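Local atomic coordinates of DUF5618 domain-containing protein (Dyadobacter fermentans, PDB entry 3MFN), a protein that is of unknown function but folds as a compact, mostly helical domain of the DUF5618 family. Residues 41-52 against 65-76. Numbering follows the deposited sequence. Where two conformers were deposited one is given.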
loop_
_atom_site.group_PDB
_atom_site.type_symbol
_atom_site.label_atom_id
_atom_site.label_comp_id
_atom_site.label_asym_id
_atom_site.label_seq_id
_atom_site.Cartn_x
_atom_site.Cartn_y
_atom_site.Cartn_z
ATOM N N TYR A 41 -8.461 18.740 -4.920
ATOM C CA TYR A 41 -8.064 18.014 -3.703
ATOM C C TYR A 41 -6.815 17.180 -4.006
ATOM O O TYR A 41 -5.854 17.157 -3.224
ATOM C CB TYR A 41 -9.166 17.077 -3.196
ATOM C CG TYR A 41 -10.286 17.654 -2.375
ATOM C CD1 TYR A 41 -10.460 17.275 -1.068
ATOM C CD2 TYR A 41 -11.236 18.518 -2.924
ATOM C CE1 TYR A 41 -11.493 17.737 -0.304
ATOM C CE2 TYR A 41 -12.345 19.025 -2.129
ATOM C CZ TYR A 41 -12.438 18.613 -0.816
ATOM O OH TYR A 41 -13.439 18.988 0.032
ATOM N N LEU A 42 -6.846 16.460 -5.117
ATOM C CA LEU A 42 -5.707 15.616 -5.492
ATOM C C LEU A 42 -4.432 16.397 -5.689
ATOM O O LEU A 42 -3.376 16.004 -5.185
ATOM C CB LEU A 42 -6.032 14.794 -6.732
ATOM C CG LEU A 42 -5.100 13.667 -7.151
ATOM C CD1 LEU A 42 -4.792 12.661 -6.008
ATOM C CD2 LEU A 42 -5.710 12.915 -8.389
ATOM N N ASN A 43 -4.511 17.502 -6.416
ATOM C CA ASN A 43 -3.339 18.330 -6.642
ATOM C C ASN A 43 -2.878 19.059 -5.433
ATOM O O ASN A 43 -1.637 19.227 -5.220
ATOM C CB ASN A 43 -3.578 19.286 -7.818
ATOM C CG ASN A 43 -3.650 18.507 -9.153
ATOM O OD1 ASN A 43 -2.863 17.557 -9.352
ATOM N ND2 ASN A 43 -4.583 18.865 -10.027
ATOM N N ASN A 44 -3.824 19.456 -4.584
ATOM C CA ASN A 44 -3.422 20.012 -3.289
ATOM C C ASN A 44 -2.618 18.995 -2.536
ATOM O O ASN A 44 -1.613 19.323 -1.958
ATOM C CB ASN A 44 -4.623 20.424 -2.415
ATOM C CG ASN A 44 -5.215 21.767 -2.786
ATOM O OD1 ASN A 44 -6.102 22.231 -2.092
ATOM N ND2 ASN A 44 -4.743 22.395 -3.839
ATOM N N ALA A 45 -3.099 17.751 -2.511
ATOM C CA ALA A 45 -2.406 16.658 -1.867
ATOM C C ALA A 45 -0.980 16.461 -2.401
ATOM O O ALA A 45 -0.035 16.258 -1.636
ATOM C CB ALA A 45 -3.204 15.326 -1.974
ATOM N N LYS A 46 -0.803 16.521 -3.713
ATOM C CA LYS A 46 0.560 16.402 -4.282
ATOM C C LYS A 46 1.416 17.595 -3.857
ATOM O O LYS A 46 2.608 17.440 -3.541
ATOM C CB LYS A 46 0.463 16.329 -5.798
ATOM C CG LYS A 46 -0.207 15.043 -6.289
ATOM C CD LYS A 46 -0.329 15.057 -7.823
ATOM C CE LYS A 46 -0.829 13.671 -8.337
ATOM N NZ LYS A 46 -1.244 13.752 -9.791
ATOM N N ASP A 47 0.817 18.790 -3.798
ATOM C CA ASP A 47 1.587 19.968 -3.401
ATOM C C ASP A 47 2.040 19.874 -1.959
ATOM O O ASP A 47 3.152 20.303 -1.624
ATOM C CB ASP A 47 0.816 21.266 -3.588
ATOM C CG ASP A 47 0.639 21.653 -5.060
ATOM O OD1 ASP A 47 1.397 21.179 -5.931
ATOM O OD2 ASP A 47 -0.221 22.518 -5.315
ATOM N N ILE A 48 1.170 19.365 -1.098
ATOM C CA ILE A 48 1.524 19.215 0.302
ATOM C C ILE A 48 2.732 18.263 0.411
ATOM O O ILE A 48 3.666 18.500 1.168
ATOM C CB ILE A 48 0.283 18.615 1.136
ATOM C CG1 ILE A 48 -0.860 19.634 1.279
ATOM C CG2 ILE A 48 0.768 18.097 2.566
ATOM C CD1 ILE A 48 -2.142 18.956 1.721
ATOM N N LEU A 49 2.705 17.148 -0.324
ATOM C CA LEU A 49 3.840 16.234 -0.262
ATOM C C LEU A 49 5.113 16.919 -0.765
ATOM O O LEU A 49 6.167 16.793 -0.160
ATOM C CB LEU A 49 3.547 14.911 -1.021
ATOM C CG LEU A 49 2.515 13.907 -0.408
ATOM C CD1 LEU A 49 2.221 12.754 -1.363
ATOM C CD2 LEU A 49 2.998 13.328 0.898
ATOM N N ARG A 50 5.024 17.654 -1.866
ATOM C CA ARG A 50 6.218 18.362 -2.408
ATOM C C ARG A 50 6.729 19.371 -1.440
ATOM O O ARG A 50 7.934 19.448 -1.222
ATOM C CB ARG A 50 5.877 19.052 -3.733
ATOM C CG ARG A 50 6.972 19.953 -4.346
ATOM C CD ARG A 50 6.403 20.868 -5.447
ATOM N NE ARG A 50 5.545 21.902 -4.863
ATOM C CZ ARG A 50 4.513 22.473 -5.497
ATOM N NH1 ARG A 50 4.240 22.172 -6.766
ATOM N NH2 ARG A 50 3.757 23.375 -4.864
ATOM N N ASP A 51 5.826 20.175 -0.862
ATOM C CA ASP A 51 6.220 21.327 -0.053
ATOM C C ASP A 51 6.544 20.975 1.414
ATOM O O ASP A 51 7.399 21.591 1.981
ATOM C CB ASP A 51 5.122 22.392 -0.126
ATOM C CG ASP A 51 5.022 23.008 -1.548
ATOM O OD1 ASP A 51 6.044 22.922 -2.259
ATOM O OD2 ASP A 51 3.941 23.479 -1.958
ATOM N N LYS A 52 5.898 19.947 1.995
ATOM C CA LYS A 52 6.013 19.666 3.425
ATOM C C LYS A 52 6.217 18.190 3.757
ATOM O O LYS A 52 6.366 17.844 4.912
ATOM C CB LYS A 52 4.757 20.117 4.171
ATOM C CG LYS A 52 4.151 21.498 3.795
ATOM C CD LYS A 52 4.946 22.651 4.263
ATOM C CE LYS A 52 4.055 23.900 4.459
ATOM N NZ LYS A 52 2.896 23.928 3.527
ATOM N N TYR A 65 2.271 15.214 7.414
ATOM C CA TYR A 65 1.887 15.702 6.098
ATOM C C TYR A 65 1.560 14.595 5.162
ATOM O O TYR A 65 0.711 14.754 4.278
ATOM C CB TYR A 65 2.972 16.624 5.551
ATOM C CG TYR A 65 2.998 17.948 6.296
ATOM C CD1 TYR A 65 2.041 18.899 6.035
ATOM C CD2 TYR A 65 3.948 18.227 7.268
ATOM C CE1 TYR A 65 2.027 20.095 6.699
ATOM C CE2 TYR A 65 3.947 19.432 7.967
ATOM C CZ TYR A 65 2.986 20.353 7.649
ATOM O OH TYR A 65 2.906 21.548 8.239
ATOM N N VAL A 66 2.160 13.437 5.374
ATOM C CA VAL A 66 1.727 12.246 4.661
ATOM C C VAL A 66 0.273 11.900 4.987
ATOM O O VAL A 66 -0.557 11.638 4.102
ATOM C CB VAL A 66 2.589 11.023 4.947
ATOM C CG1 VAL A 66 1.951 9.880 4.189
ATOM C CG2 VAL A 66 4.015 11.263 4.474
ATOM N N LYS A 67 -0.061 11.969 6.250
ATOM C CA LYS A 67 -1.454 11.793 6.687
ATOM C C LYS A 67 -2.454 12.801 6.070
ATOM O O LYS A 67 -3.498 12.426 5.530
ATOM C CB LYS A 67 -1.557 11.817 8.208
ATOM C CG LYS A 67 -0.950 10.602 8.863
ATOM C CD LYS A 67 -0.776 10.801 10.352
ATOM C CE LYS A 67 -0.174 9.578 11.024
ATOM N NZ LYS A 67 0.212 9.826 12.449
HETATM N N MSE A 68 -2.064 14.061 6.059
HETATM C CA MSE A 68 -2.858 15.167 5.549
HETATM C C MSE A 68 -3.066 15.059 4.076
HETATM O O MSE A 68 -4.212 15.207 3.580
HETATM C CB MSE A 68 -2.031 16.493 5.867
HETATM C CG MSE A 68 -2.828 17.675 5.737
HETATM SE SE MSE A 68 -1.890 19.306 6.092
HETATM C CE MSE A 68 -1.157 19.007 7.827
ATOM N N ALA A 69 -1.977 14.720 3.370
ATOM C CA ALA A 69 -2.038 14.499 1.939
ATOM C C ALA A 69 -2.886 13.330 1.601
ATOM O O ALA A 69 -3.672 13.376 0.679
ATOM C CB ALA A 69 -0.654 14.340 1.296
ATOM N N GLY A 70 -2.704 12.229 2.304
ATOM C CA GLY A 70 -3.558 11.105 2.061
ATOM C C GLY A 70 -5.028 11.371 2.237
ATOM O O GLY A 70 -5.864 10.902 1.431
ATOM N N HIS A 71 -5.376 12.020 3.345
ATOM C CA HIS A 71 -6.755 12.301 3.646
ATOM C C HIS A 71 -7.371 13.218 2.570
ATOM O O HIS A 71 -8.487 12.932 2.018
ATOM C CB HIS A 71 -6.881 12.960 5.008
ATOM C CG HIS A 71 -8.276 13.283 5.355
ATOM N ND1 HIS A 71 -9.212 12.300 5.587
ATOM C CD2 HIS A 71 -8.943 14.465 5.365
ATOM C CE1 HIS A 71 -10.388 12.868 5.780
ATOM N NE2 HIS A 71 -10.234 14.187 5.706
ATOM N N THR A 72 -6.606 14.238 2.186
ATOM C CA THR A 72 -7.039 15.177 1.195
ATOM C C THR A 72 -7.260 14.497 -0.183
ATOM O O THR A 72 -8.350 14.697 -0.843
ATOM C CB THR A 72 -6.027 16.336 1.077
ATOM O OG1 THR A 72 -5.901 16.946 2.338
ATOM C CG2 THR A 72 -6.490 17.429 0.083
ATOM N N ALA A 73 -6.272 13.721 -0.631
ATOM C CA ALA A 73 -6.430 12.969 -1.895
ATOM C C ALA A 73 -7.628 12.023 -1.868
ATOM O O ALA A 73 -8.429 12.023 -2.787
ATOM C CB ALA A 73 -5.151 12.187 -2.246
ATOM N N TYR A 74 -7.758 11.222 -0.822
ATOM C CA TYR A 74 -8.870 10.348 -0.642
ATOM C C TYR A 74 -10.217 11.090 -0.586
ATOM O O TYR A 74 -11.174 10.645 -1.248
ATOM C CB TYR A 74 -8.718 9.509 0.604
ATOM C CG TYR A 74 -9.810 8.455 0.772
ATOM C CD1 TYR A 74 -9.920 7.414 -0.131
ATOM C CD2 TYR A 74 -10.711 8.501 1.842
ATOM C CE1 TYR A 74 -10.885 6.456 0.018
ATOM C CE2 TYR A 74 -11.657 7.519 2.022
ATOM C CZ TYR A 74 -11.744 6.516 1.090
ATOM O OH TYR A 74 -12.695 5.588 1.209
ATOM N N SER A 75 -10.286 12.221 0.114
ATOM C CA SER A 75 -11.508 13.032 0.210
ATOM C C SER A 75 -11.866 13.572 -1.191
ATOM O O SER A 75 -13.044 13.717 -1.537
ATOM C CB SER A 75 -11.289 14.187 1.204
ATOM O OG SER A 75 -11.080 13.652 2.510
ATOM N N GLY A 76 -10.848 13.835 -2.004
ATOM C CA GLY A 76 -11.080 14.220 -3.404
ATOM C C GLY A 76 -11.842 13.177 -4.178
ATOM O O GLY A 76 -12.845 13.460 -4.849
#
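Ala-45 and Ala-69 meet where helices 41-52 and 65-76 run antiparallel, their axes 7.6 Å apart at 167°. Small residues permit this closeness: Ala-45 CB lies 3.3 Å from Ala-69 O. The branch point of Leu-49, CG, leans on Ala-69 CB at 3.6 Å. At one end Gly-76, lacking a side chain, lets Tyr-41 CB come within 3.4 Å of its CA, and the tyrosine ring turns its edge to Thr-72 O. Knobs-into-holes packing continues beside the alanines. Branched Ile-48 fills the hole formed by Tyr-65, Met-68, Ala-69 and Thr-72 with CG2, which meets the Tyr-65 ring edge, and CD1. Thr-72 fits among Tyr-41, Asn-44, Ala-45 and Ile-48; its CG2, anti to the backbone N, lies against Tyr-41 O while OG1 donates to Met-68 O (2.7 Å), which suits threonine to a partly exposed face. The solvent margin is looser, with Ile-48 CD1 4.3 Å from Met-68 CG. At the far end exposed Lys-52 lays its aliphatic CB over the Tyr-65 ring face, a CH-pi contact. On the buried side, Leu-42, Leu-49 and Ala-73 reach helix 132-153, Leu-49 and Ala-73 also touch helix 107-126, and Leu-49 and Val-66 pack on Tyr-60 of strand 59-60.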